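Local coordinates for soluble lytic transglycosylase B3 (Pseudomonas aeruginosa, PDB 5ANZ), which probably cleaves the glycan strands of bacterial peptidoglycan as a lytic transglycosylase, and carries a bound calcium ion, at residues A[151-157]-A[191-197]. Residues are numbered along the deposited sequence; the frame is centred on the assembly and turned at random. Where two conformers were deposited one is given.
Sequences MGNKNVI and ASFMIGS
Strands 154-155 and 195-196 form a two-stranded antiparallel sheet within the lysozyme-like SLT domain. Strand 154-155 runs straight into helix 156-166. Lys-154 and Gly-196 are the hydrogen-bonded pair, CA-CA 5.5 Å. Gly-196 N donates to Lys-154 O at 2.9 Å, and Lys-154 N donates weakly to Gly-196 O at 3.3 Å. Asn-155 and Ile-195 are the non-hydrogen-bonded pair, CA-CA 4.8 Å. Ile-195 O accepts from Trp-228 NE1, and Ile-195 also bonds Gly-203 through its backbone. Val-156 N donates to Met-194 O (2.9 Å), tying the helix start to the inverse gamma turn centred on Met-194.

Asn-155, chi1 t, is the N-cap. Its OD1 takes a weak capping bond from Ile-157 N (3.0 Å) and a bond from Arg-158 N; its O accepts from Ser-159 OG. Its ND2 donates weakly to Ala-191 O (3.1 Å). It also donates to a water at 2.9 Å, which donates to Ser-192 O. A second water donates to Ser-197 O (2.7 Å) and weakly to Lys-154 O (3.0 Å). Met-151 O accepts from Gln-206 NE2 and receives a CA-H...O contact from Gly-196 CA (3.2 Å). Gly-152 has phi/psi 97/164, where a CB would clash with Gly-196 O and Met-151 O.

Val-156 CB meets Met-194 CG at 3.8 Å, and Ile-157 CD1 meets Met-194 SD at 4.2 Å. Met-194 also packs on helix 170-186. The Ser-197 side chain lies about 7 Å from that of Ile-208, an N-acetylglucosamine-binding residue. Main-chain groups, the Asn-155 amide and two waters thus satisfy one another where the helix begins, beside apolar contacts.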
# COMPACT_ATOMS: atom_id res chain seq x y z
N MET A 151 -0.37 -9.63 12.62
CA MET A 151 -1.61 -8.90 12.44
C MET A 151 -1.66 -7.65 13.32
O MET A 151 -2.56 -6.81 13.22
CB MET A 151 -2.79 -9.82 12.76
CG MET A 151 -2.84 -11.05 11.89
SD MET A 151 -4.30 -12.05 12.23
CE MET A 151 -3.67 -13.23 13.41
N GLY A 152 -0.66 -7.52 14.18
CA GLY A 152 -0.72 -6.57 15.27
C GLY A 152 -1.18 -7.33 16.49
O GLY A 152 -1.66 -8.47 16.41
N ASN A 153 -0.98 -6.70 17.63
CA ASN A 153 -1.41 -7.24 18.90
C ASN A 153 -2.07 -6.11 19.65
O ASN A 153 -1.83 -5.91 20.84
CB ASN A 153 -0.23 -7.81 19.70
CG ASN A 153 0.84 -6.77 19.99
OD1 ASN A 153 1.08 -5.87 19.19
ND2 ASN A 153 1.48 -6.88 21.15
N LYS A 154 -2.88 -5.34 18.92
CA LYS A 154 -3.66 -4.31 19.55
C LYS A 154 -5.14 -4.53 19.31
O LYS A 154 -5.56 -4.88 18.21
CB LYS A 154 -3.22 -2.93 19.02
CG LYS A 154 -1.80 -2.57 19.43
CD LYS A 154 -1.46 -1.14 19.02
CE LYS A 154 -0.12 -0.69 19.61
NZ LYS A 154 1.01 -1.52 19.13
N ASN A 155 -5.93 -4.33 20.36
CA ASN A 155 -7.36 -4.42 20.25
C ASN A 155 -7.90 -3.26 19.42
O ASN A 155 -7.63 -2.09 19.72
CB ASN A 155 -8.01 -4.41 21.63
CG ASN A 155 -9.50 -4.61 21.53
OD1 ASN A 155 -10.25 -3.66 21.36
ND2 ASN A 155 -9.94 -5.88 21.59
N VAL A 156 -8.65 -3.60 18.37
CA VAL A 156 -9.11 -2.61 17.39
C VAL A 156 -9.99 -1.56 18.04
O VAL A 156 -9.89 -0.37 17.71
CB VAL A 156 -9.87 -3.30 16.24
CG1 VAL A 156 -10.61 -2.29 15.37
CG2 VAL A 156 -8.87 -4.12 15.41
N ILE A 157 -10.83 -1.98 18.99
CA ILE A 157 -11.71 -1.00 19.65
C ILE A 157 -10.88 -0.02 20.47
O ILE A 157 -11.10 1.20 20.44
CB ILE A 157 -12.75 -1.67 20.55
CG1 ILE A 157 -13.62 -2.63 19.72
CG2 ILE A 157 -13.60 -0.60 21.27
CD1 ILE A 157 -14.42 -1.98 18.60
N ALA A 191 -15.10 -9.71 20.67
CA ALA A 191 -14.36 -8.49 20.98
C ALA A 191 -12.93 -8.77 21.45
O ALA A 191 -11.99 -8.09 21.03
CB ALA A 191 -15.12 -7.69 22.03
N SER A 192 -12.77 -9.80 22.28
CA SER A 192 -11.43 -10.13 22.77
C SER A 192 -10.43 -10.45 21.66
O SER A 192 -9.23 -10.29 21.86
CB SER A 192 -11.49 -11.33 23.71
OG SER A 192 -12.18 -10.99 24.90
N PHE A 193 -10.92 -10.93 20.51
CA PHE A 193 -10.01 -11.35 19.43
C PHE A 193 -10.03 -10.40 18.23
O PHE A 193 -9.49 -10.72 17.17
CB PHE A 193 -10.35 -12.78 18.98
CG PHE A 193 -10.28 -13.78 20.10
CD1 PHE A 193 -9.15 -13.88 20.90
CD2 PHE A 193 -11.36 -14.60 20.38
CE1 PHE A 193 -9.09 -14.80 21.93
CE2 PHE A 193 -11.30 -15.51 21.41
CZ PHE A 193 -10.17 -15.60 22.20
N MET A 194 -10.64 -9.23 18.39
CA MET A 194 -10.65 -8.25 17.28
C MET A 194 -9.35 -7.47 17.28
O MET A 194 -9.25 -6.36 17.83
CB MET A 194 -11.84 -7.30 17.37
CG MET A 194 -11.98 -6.49 16.11
SD MET A 194 -13.33 -5.30 16.30
CE MET A 194 -14.22 -5.63 14.81
N ILE A 195 -8.34 -8.09 16.67
CA ILE A 195 -6.97 -7.62 16.75
C ILE A 195 -6.57 -6.95 15.44
O ILE A 195 -7.07 -7.29 14.36
CB ILE A 195 -6.00 -8.78 17.05
CG1 ILE A 195 -6.36 -9.43 18.38
CG2 ILE A 195 -4.57 -8.28 17.08
CD1 ILE A 195 -6.45 -8.46 19.48
N GLY A 196 -5.65 -6.00 15.54
CA GLY A 196 -5.13 -5.34 14.35
C GLY A 196 -4.03 -4.35 14.69
O GLY A 196 -3.46 -4.36 15.80
N SER A 197 -3.72 -3.48 13.74
CA SER A 197 -2.66 -2.49 13.91
C SER A 197 -3.13 -1.24 14.66
O SER A 197 -4.33 -1.08 14.92
CB SER A 197 -2.13 -2.06 12.53
OG SER A 197 -3.02 -1.09 11.99
O HOH W 1 -5.88 -2.20 16.87
O HOH W 2 -8.07 -7.89 22.56